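PDB 3NO2: uncharacterized protein from Bacteroides caccae, which is of unknown function but folds as a six-bladed beta-propeller with a region related to Mal s 1 allergen-like proteins. Local coordinates for residues Ser3-Leu7 with Ile19-Asp23; Lys113-Thr118 with Arg149-Gly155; Ala181-Cys187 with Leu212-Leu218. The contacts are given in a common frame with arbitrary orientation. Where two conformers were deposited one is given. Residues are numbered along the deposited sequence.

Contact 1. Residues Ser3-Leu7 with Ile19-Asp23; sequences SPQHL and IINKD
Residues 6-7 and 19-21 are antiparallel strands of one beta hairpin, flanked by loop at 3-5 and 22-23; the touching parts run 140° apart. H6 faces N21 as a non-hydrogen-bonded pair (CA-CA 4.6 Å); L7 and I20 form the adjoining hydrogen-bonded pair, with L7 N to I20 O and I20 N to L7 O both 2.8 Å. A bond from K22 N to Q5 O at 2.9 Å extends the pairing beyond the strand, where the chain turns to helical angles at K22 and D23. H6 (chi1 m) and N21 (chi1 t) share one face of the sheet in a CH-pi contact, N21 CA 4.2 Å from the H6 ring centroid; L7 and I20 occupy the other. Fully extended K22 (all t), with K22 CB 4.0 Å from L7 CD1, reaches the preceding blade: NZ forms a salt bridge with E248 and a hydrogen bond with Y227 OH, and W257 a cation-pi contact. The hairpin lies mid-blade, between strand 26-32 and C-terminal strand 270-274, which closes the ring.

Contact 2. Residues Lys113-Thr118 with Arg149-Gly155; sequences KTEFET and REIAPNG
R149, T114 and F116 bury the most surface where the last strand of one blade (110-116) meets the third strand of the next (147-151) and the type I turn A152-G155 that follows it. The backbone is extended from K113 to E117, so T114 and F116 point toward the other segment while K113 and E115 point away and pair in a salt bridge (K113 NZ to E115 OE2, 3.5 Å). T114 (chi1 m) donates OG1 to P153 O at 2.7 Å, and its CG2 lies 3.5 Å from A152 O and 4.2 Å from I151 CG2. The turn is closed by G155 N to A152 O (2.8 Å). G155 has phi 98°, and a beta carbon there would collide with E115 O; without one, G155 CA approaches E115 O to 3.4 Å. F116 adopts chi1 p, which places I151 CG1 over one face of its ring, with F116 CB 4.2 Å from I151 CG2. At the far end R149 stretches out (chi1 m, then t and t) and its NH2 donates to T118 O at 2.9 Å, with a weak 3.3 Å bond from NH1 to the same oxygen; NH2 also forms a salt bridge with E147. Waters 4 and 5 each link R149 NH1 to E117 O. Here side chains and a turn, with no beta bridge between the two segments, join two successive blades of the beta-propeller.

Contact 3. Residues Ala181-Cys187 with Leu212-Leu218; sequences ACGDAHC and LFFVAQL
In this blade-to-blade contact of the beta-propeller, the hairpin loop 181-187 docks on the innermost strand, 214-220, of the following blade. Its overlapping turns, type II' over C182-A185 and type I over G183-H186, are held by C182 N to C187 O and A185 N to C182 O (both 3.0 Å). A single antiparallel bridge joins the segments: G183 N donates to V215 O at 3.0 Å and V215 N to G183 O at 2.9 Å, the latter oxygen also taking H186 N at 3.2 Å. H186, with chi1 m, swings ND1 onto F213 O at 2.7 Å, almost linearly. The carboxylate of D184 is satisfied outside the segments by H234 and T166, and F213 N by the side chain of N230. Next to the bridge, A181 CB packs against V215 CG1 (4.0 Å) and L218 CG (3.9 Å). A beta carbon on G183 would clash with F214 CE2; instead the F214 ring (chi1 t) makes a CH-pi contact with G183 CA, 3.5 Å from the ring centroid and 7° off the normal.

The three contacts are of two kinds: contact 1 lies within the blade that closes the ring, whereas contacts 2 and 3 each join a blade to its successor. Contacts 1 and 2 occupy opposite sides of the chain's centre, with their own centres 36 Å apart; contact 3 is 24 Å from each, centre to centre, with nearest atoms about 10 Å from contact 1 and 11 Å from contact 2. I271 lies between contacts 1 and 3, touched by the side chain of L7 and with its N hydrogen-bonded to Q217 OE1. Contact 3 lies deepest, and the side chain of F214 is about 4 Å from a bound citrate, probably from the crystallisation liquor but possibly marking a pocket.

Contact 1. Residues Ser3-Leu7 with Ile19-Asp23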
# COMPACT_ATOMS: atom_id res chain seq x y z
N SER A 3 -17.32 0.97 -18.83
CA SER A 3 -17.05 2.39 -18.45
C SER A 3 -15.56 2.59 -18.19
O SER A 3 -14.84 1.60 -17.95
CB SER A 3 -17.85 2.77 -17.20
N PRO A 4 -15.08 3.85 -18.22
CA PRO A 4 -13.68 4.12 -17.87
C PRO A 4 -13.32 3.55 -16.50
O PRO A 4 -14.15 3.58 -15.57
CB PRO A 4 -13.60 5.66 -17.85
CG PRO A 4 -14.66 6.09 -18.76
CD PRO A 4 -15.80 5.10 -18.52
N GLN A 5 -12.13 3.02 -16.41
CA GLN A 5 -11.56 2.60 -15.15
C GLN A 5 -11.44 3.82 -14.23
O GLN A 5 -11.06 4.91 -14.67
CB GLN A 5 -10.19 1.96 -15.42
CG GLN A 5 -10.26 0.64 -16.27
CD GLN A 5 -8.95 0.32 -16.99
OE1 GLN A 5 -8.05 -0.33 -16.43
NE2 GLN A 5 -8.82 0.77 -18.24
N HIS A 6 -11.77 3.63 -12.96
CA HIS A 6 -11.52 4.62 -11.94
C HIS A 6 -10.54 4.05 -10.92
O HIS A 6 -10.48 2.85 -10.68
CB HIS A 6 -12.83 5.02 -11.25
CG HIS A 6 -13.70 5.87 -12.12
ND1 HIS A 6 -14.36 5.36 -13.22
CD2 HIS A 6 -13.92 7.20 -12.13
CE1 HIS A 6 -15.01 6.34 -13.82
NE2 HIS A 6 -14.76 7.47 -13.19
N LEU A 7 -9.76 4.97 -10.34
CA LEU A 7 -8.66 4.62 -9.43
C LEU A 7 -8.77 5.44 -8.17
O LEU A 7 -8.78 6.66 -8.20
CB LEU A 7 -7.31 4.89 -10.08
CG LEU A 7 -7.06 4.12 -11.36
CD1 LEU A 7 -5.84 4.72 -12.11
CD2 LEU A 7 -6.90 2.63 -11.15
N ILE A 19 -10.59 9.93 -6.13
CA ILE A 19 -10.87 8.98 -7.19
C ILE A 19 -10.62 9.67 -8.51
O ILE A 19 -11.08 10.81 -8.74
CB ILE A 19 -12.31 8.42 -7.15
CG1 ILE A 19 -12.51 7.66 -5.83
CG2 ILE A 19 -12.59 7.51 -8.38
CD1 ILE A 19 -13.96 7.31 -5.51
N ILE A 20 -9.83 9.02 -9.36
CA ILE A 20 -9.40 9.54 -10.65
C ILE A 20 -10.02 8.67 -11.75
O ILE A 20 -10.00 7.44 -11.69
CB ILE A 20 -7.87 9.52 -10.73
CG1 ILE A 20 -7.32 10.53 -9.70
CG2 ILE A 20 -7.36 9.86 -12.14
CD1 ILE A 20 -5.79 10.52 -9.51
N ASN A 21 -10.58 9.33 -12.76
CA ASN A 21 -10.96 8.66 -14.00
C ASN A 21 -9.68 8.41 -14.79
O ASN A 21 -8.96 9.35 -15.14
CB ASN A 21 -11.91 9.58 -14.79
CG ASN A 21 -12.30 9.04 -16.16
OD1 ASN A 21 -11.50 8.48 -16.88
ND2 ASN A 21 -13.59 9.24 -16.53
N LYS A 22 -9.31 7.15 -14.93
CA LYS A 22 -8.02 6.79 -15.53
C LYS A 22 -7.85 7.38 -16.95
O LYS A 22 -6.78 7.86 -17.31
CB LYS A 22 -7.85 5.29 -15.56
CG LYS A 22 -6.50 4.84 -16.12
CD LYS A 22 -6.37 3.33 -16.25
CE LYS A 22 -5.00 2.95 -16.76
NZ LYS A 22 -4.85 1.48 -16.88
N ASP A 23 -8.91 7.32 -17.72
CA ASP A 23 -8.86 7.72 -19.12
C ASP A 23 -8.69 9.21 -19.28
O ASP A 23 -7.85 9.65 -20.07
CB ASP A 23 -10.15 7.32 -19.83
CG ASP A 23 -10.26 5.81 -20.06
OD1 ASP A 23 -9.27 5.06 -19.87
OD2 ASP A 23 -11.35 5.39 -20.49
O HOH W 1 -10.46 2.71 -18.74
O HOH W 2 -6.49 1.04 -19.28
O HOH W 3 -15.82 9.73 -14.28

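Contact 2. Residues Lys113-Thr118 with Arg149-Gly155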
# COMPACT_ATOMS: atom_id res chain seq x y z
N LYS A 113 -7.69 -11.01 15.71
CA LYS A 113 -6.65 -10.10 16.20
C LYS A 113 -5.36 -10.83 16.33
O LYS A 113 -5.34 -11.96 16.88
CB LYS A 113 -7.06 -9.57 17.55
CG LYS A 113 -6.08 -8.62 18.16
CD LYS A 113 -6.64 -8.12 19.53
CE LYS A 113 -5.79 -7.09 20.15
NZ LYS A 113 -6.37 -6.83 21.57
N THR A 114 -4.26 -10.23 15.88
CA THR A 114 -2.92 -10.72 16.05
C THR A 114 -2.04 -9.63 16.60
O THR A 114 -2.06 -8.50 16.10
CB THR A 114 -2.37 -11.20 14.68
OG1 THR A 114 -3.21 -12.28 14.23
CG2 THR A 114 -0.86 -11.64 14.75
N GLU A 115 -1.27 -9.92 17.63
CA GLU A 115 -0.29 -9.01 18.20
C GLU A 115 1.11 -9.58 18.04
O GLU A 115 1.32 -10.80 18.22
CB GLU A 115 -0.56 -8.77 19.68
CG GLU A 115 -1.85 -8.03 19.95
CD GLU A 115 -2.15 -7.82 21.44
OE1 GLU A 115 -1.62 -8.59 22.26
OE2 GLU A 115 -2.91 -6.93 21.78
N PHE A 116 2.09 -8.73 17.73
CA PHE A 116 3.47 -9.16 17.64
C PHE A 116 4.36 -7.97 17.96
O PHE A 116 3.99 -6.81 17.76
CB PHE A 116 3.77 -9.76 16.25
CG PHE A 116 3.62 -8.78 15.10
CD1 PHE A 116 2.38 -8.49 14.58
CD2 PHE A 116 4.73 -8.21 14.52
CE1 PHE A 116 2.24 -7.60 13.53
CE2 PHE A 116 4.57 -7.32 13.45
CZ PHE A 116 3.33 -7.03 12.98
N GLU A 117 5.54 -8.25 18.45
CA GLU A 117 6.55 -7.25 18.71
C GLU A 117 7.70 -7.37 17.72
O GLU A 117 8.28 -8.45 17.50
CB GLU A 117 7.05 -7.35 20.15
CG GLU A 117 8.16 -6.39 20.51
CD GLU A 117 7.82 -4.92 20.23
OE1 GLU A 117 6.73 -4.52 20.60
OE2 GLU A 117 8.66 -4.23 19.60
N THR A 118 8.00 -6.24 17.08
CA THR A 118 9.02 -6.19 16.05
C THR A 118 10.41 -5.94 16.59
O THR A 118 11.38 -6.17 15.88
CB THR A 118 8.75 -5.05 15.04
OG1 THR A 118 8.71 -3.77 15.71
CG2 THR A 118 7.43 -5.30 14.26
N ARG A 149 8.91 -10.05 7.29
CA ARG A 149 8.68 -11.16 8.21
C ARG A 149 7.34 -11.83 7.91
O ARG A 149 6.37 -11.19 7.42
CB ARG A 149 8.68 -10.67 9.64
CG ARG A 149 10.05 -10.33 10.19
CD ARG A 149 9.95 -9.91 11.67
NE ARG A 149 11.02 -9.02 12.06
CZ ARG A 149 11.18 -8.52 13.28
NH1 ARG A 149 10.36 -8.84 14.25
NH2 ARG A 149 12.19 -7.70 13.51
N GLU A 150 7.28 -13.13 8.16
CA GLU A 150 6.04 -13.87 8.05
C GLU A 150 5.60 -14.20 9.47
O GLU A 150 6.34 -14.84 10.23
CB GLU A 150 6.20 -15.14 7.21
CG GLU A 150 4.85 -15.82 6.89
CD GLU A 150 4.98 -17.05 6.01
OE1 GLU A 150 5.91 -17.09 5.18
OE2 GLU A 150 4.15 -17.98 6.17
N ILE A 151 4.43 -13.71 9.86
CA ILE A 151 3.91 -13.76 11.24
C ILE A 151 2.64 -14.64 11.24
O ILE A 151 1.70 -14.42 10.47
CB ILE A 151 3.58 -12.34 11.73
CG1 ILE A 151 4.82 -11.42 11.75
CG2 ILE A 151 2.92 -12.39 13.15
CD1 ILE A 151 5.88 -11.90 12.62
N ALA A 152 2.60 -15.64 12.11
CA ALA A 152 1.41 -16.46 12.27
C ALA A 152 0.27 -15.68 12.95
O ALA A 152 0.50 -14.69 13.62
CB ALA A 152 1.78 -17.68 13.12
N PRO A 153 -0.95 -16.22 12.86
CA PRO A 153 -2.04 -15.51 13.55
C PRO A 153 -1.88 -15.37 15.04
O PRO A 153 -2.42 -14.41 15.61
CB PRO A 153 -3.27 -16.32 13.21
CG PRO A 153 -2.96 -16.93 11.90
CD PRO A 153 -1.45 -17.25 11.97
N ASN A 154 -1.11 -16.27 15.70
CA ASN A 154 -0.85 -16.08 17.14
C ASN A 154 0.28 -15.16 17.43
O ASN A 154 0.63 -14.94 18.59
CB ASN A 154 -0.71 -17.41 17.85
CG ASN A 154 0.56 -18.15 17.49
OD1 ASN A 154 1.30 -17.74 16.61
ND2 ASN A 154 0.81 -19.29 18.16
N GLY A 155 0.91 -14.60 16.40
CA GLY A 155 2.02 -13.68 16.57
C GLY A 155 3.41 -14.30 16.42
O GLY A 155 4.41 -13.56 16.41
O HOH W 4 7.93 -10.09 15.23
O HOH W 5 11.32 -9.11 17.40

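Contact 3. Residues Ala181-Cys187 with Leu212-Leu218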
# COMPACT_ATOMS: atom_id res chain seq x y z
N ALA A 181 7.60 -4.04 -2.60
CA ALA A 181 8.02 -2.69 -2.86
C ALA A 181 9.09 -2.30 -1.85
O ALA A 181 8.85 -2.42 -0.64
CB ALA A 181 6.84 -1.74 -2.73
N CYS A 182 10.24 -1.83 -2.31
CA CYS A 182 11.35 -1.56 -1.36
C CYS A 182 11.60 -0.08 -1.05
O CYS A 182 12.65 0.29 -0.55
CB CYS A 182 12.61 -2.31 -1.77
SG CYS A 182 12.47 -4.10 -1.66
N GLY A 183 10.59 0.76 -1.25
CA GLY A 183 10.63 2.11 -0.74
C GLY A 183 11.81 2.90 -1.27
O GLY A 183 11.97 3.07 -2.47
N ASP A 184 12.67 3.36 -0.36
CA ASP A 184 13.83 4.16 -0.70
C ASP A 184 14.92 3.41 -1.51
O ASP A 184 15.83 4.05 -2.06
CB ASP A 184 14.49 4.80 0.54
CG ASP A 184 13.58 5.77 1.24
OD1 ASP A 184 13.22 6.74 0.68
OD2 ASP A 184 13.11 5.51 2.39
N ALA A 185 14.84 2.08 -1.62
CA ALA A 185 15.81 1.38 -2.47
C ALA A 185 15.53 1.59 -3.95
O ALA A 185 16.30 1.11 -4.77
CB ALA A 185 15.86 -0.10 -2.14
N HIS A 186 14.44 2.30 -4.31
CA HIS A 186 14.19 2.61 -5.72
C HIS A 186 13.99 1.37 -6.55
O HIS A 186 14.32 1.35 -7.73
CB HIS A 186 15.30 3.50 -6.35
CG HIS A 186 15.81 4.58 -5.44
ND1 HIS A 186 14.99 5.50 -4.83
CD2 HIS A 186 17.07 4.85 -4.99
CE1 HIS A 186 15.72 6.32 -4.09
NE2 HIS A 186 16.99 5.95 -4.17
N CYS A 187 13.46 0.32 -5.94
CA CYS A 187 13.31 -0.94 -6.61
C CYS A 187 12.18 -1.75 -5.97
O CYS A 187 11.63 -1.41 -4.91
CB CYS A 187 14.61 -1.77 -6.53
SG CYS A 187 15.04 -2.36 -4.88
N LEU A 212 12.56 5.85 -10.64
CA LEU A 212 11.89 5.42 -9.40
C LEU A 212 12.46 6.14 -8.21
O LEU A 212 13.68 6.17 -8.01
CB LEU A 212 12.01 3.93 -9.21
CG LEU A 212 11.34 3.06 -10.31
CD1 LEU A 212 11.65 1.56 -10.12
CD2 LEU A 212 9.81 3.31 -10.40
N PHE A 213 11.56 6.78 -7.46
CA PHE A 213 11.89 7.47 -6.21
C PHE A 213 11.61 6.50 -5.05
O PHE A 213 12.30 5.49 -4.95
CB PHE A 213 11.12 8.79 -6.17
CG PHE A 213 11.64 9.77 -7.18
CD1 PHE A 213 12.68 10.62 -6.84
CD2 PHE A 213 11.21 9.78 -8.47
CE1 PHE A 213 13.22 11.52 -7.80
CE2 PHE A 213 11.75 10.67 -9.40
CZ PHE A 213 12.72 11.52 -9.06
N PHE A 214 10.57 6.74 -4.23
CA PHE A 214 10.22 5.77 -3.19
C PHE A 214 9.20 4.85 -3.82
O PHE A 214 8.09 5.29 -4.18
CB PHE A 214 9.63 6.52 -1.98
CG PHE A 214 9.19 5.66 -0.84
CD1 PHE A 214 8.01 4.95 -0.91
CD2 PHE A 214 9.97 5.56 0.30
CE1 PHE A 214 7.61 4.15 0.13
CE2 PHE A 214 9.56 4.78 1.36
CZ PHE A 214 8.41 4.06 1.30
N VAL A 215 9.53 3.59 -3.95
CA VAL A 215 8.65 2.59 -4.57
C VAL A 215 7.64 2.18 -3.50
O VAL A 215 7.98 1.46 -2.54
CB VAL A 215 9.38 1.41 -5.19
CG1 VAL A 215 8.39 0.38 -5.74
CG2 VAL A 215 10.34 1.90 -6.26
N ALA A 216 6.43 2.72 -3.62
CA ALA A 216 5.30 2.53 -2.68
C ALA A 216 4.42 1.39 -3.25
O ALA A 216 4.92 0.39 -3.79
CB ALA A 216 4.60 3.84 -2.38
N GLN A 217 3.10 1.50 -3.19
CA GLN A 217 2.29 0.33 -3.51
C GLN A 217 2.46 -0.09 -4.97
O GLN A 217 2.48 0.74 -5.90
CB GLN A 217 0.81 0.59 -3.23
CG GLN A 217 -0.05 -0.68 -3.25
CD GLN A 217 -1.46 -0.45 -2.78
OE1 GLN A 217 -1.79 0.63 -2.27
NE2 GLN A 217 -2.31 -1.49 -2.87
N LEU A 218 2.50 -1.41 -5.13
CA LEU A 218 2.49 -2.10 -6.42
C LEU A 218 1.15 -2.80 -6.57
O LEU A 218 0.71 -3.48 -5.63
CB LEU A 218 3.61 -3.13 -6.43
CG LEU A 218 5.03 -2.61 -6.10
CD1 LEU A 218 5.99 -3.83 -6.00
CD2 LEU A 218 5.50 -1.62 -7.13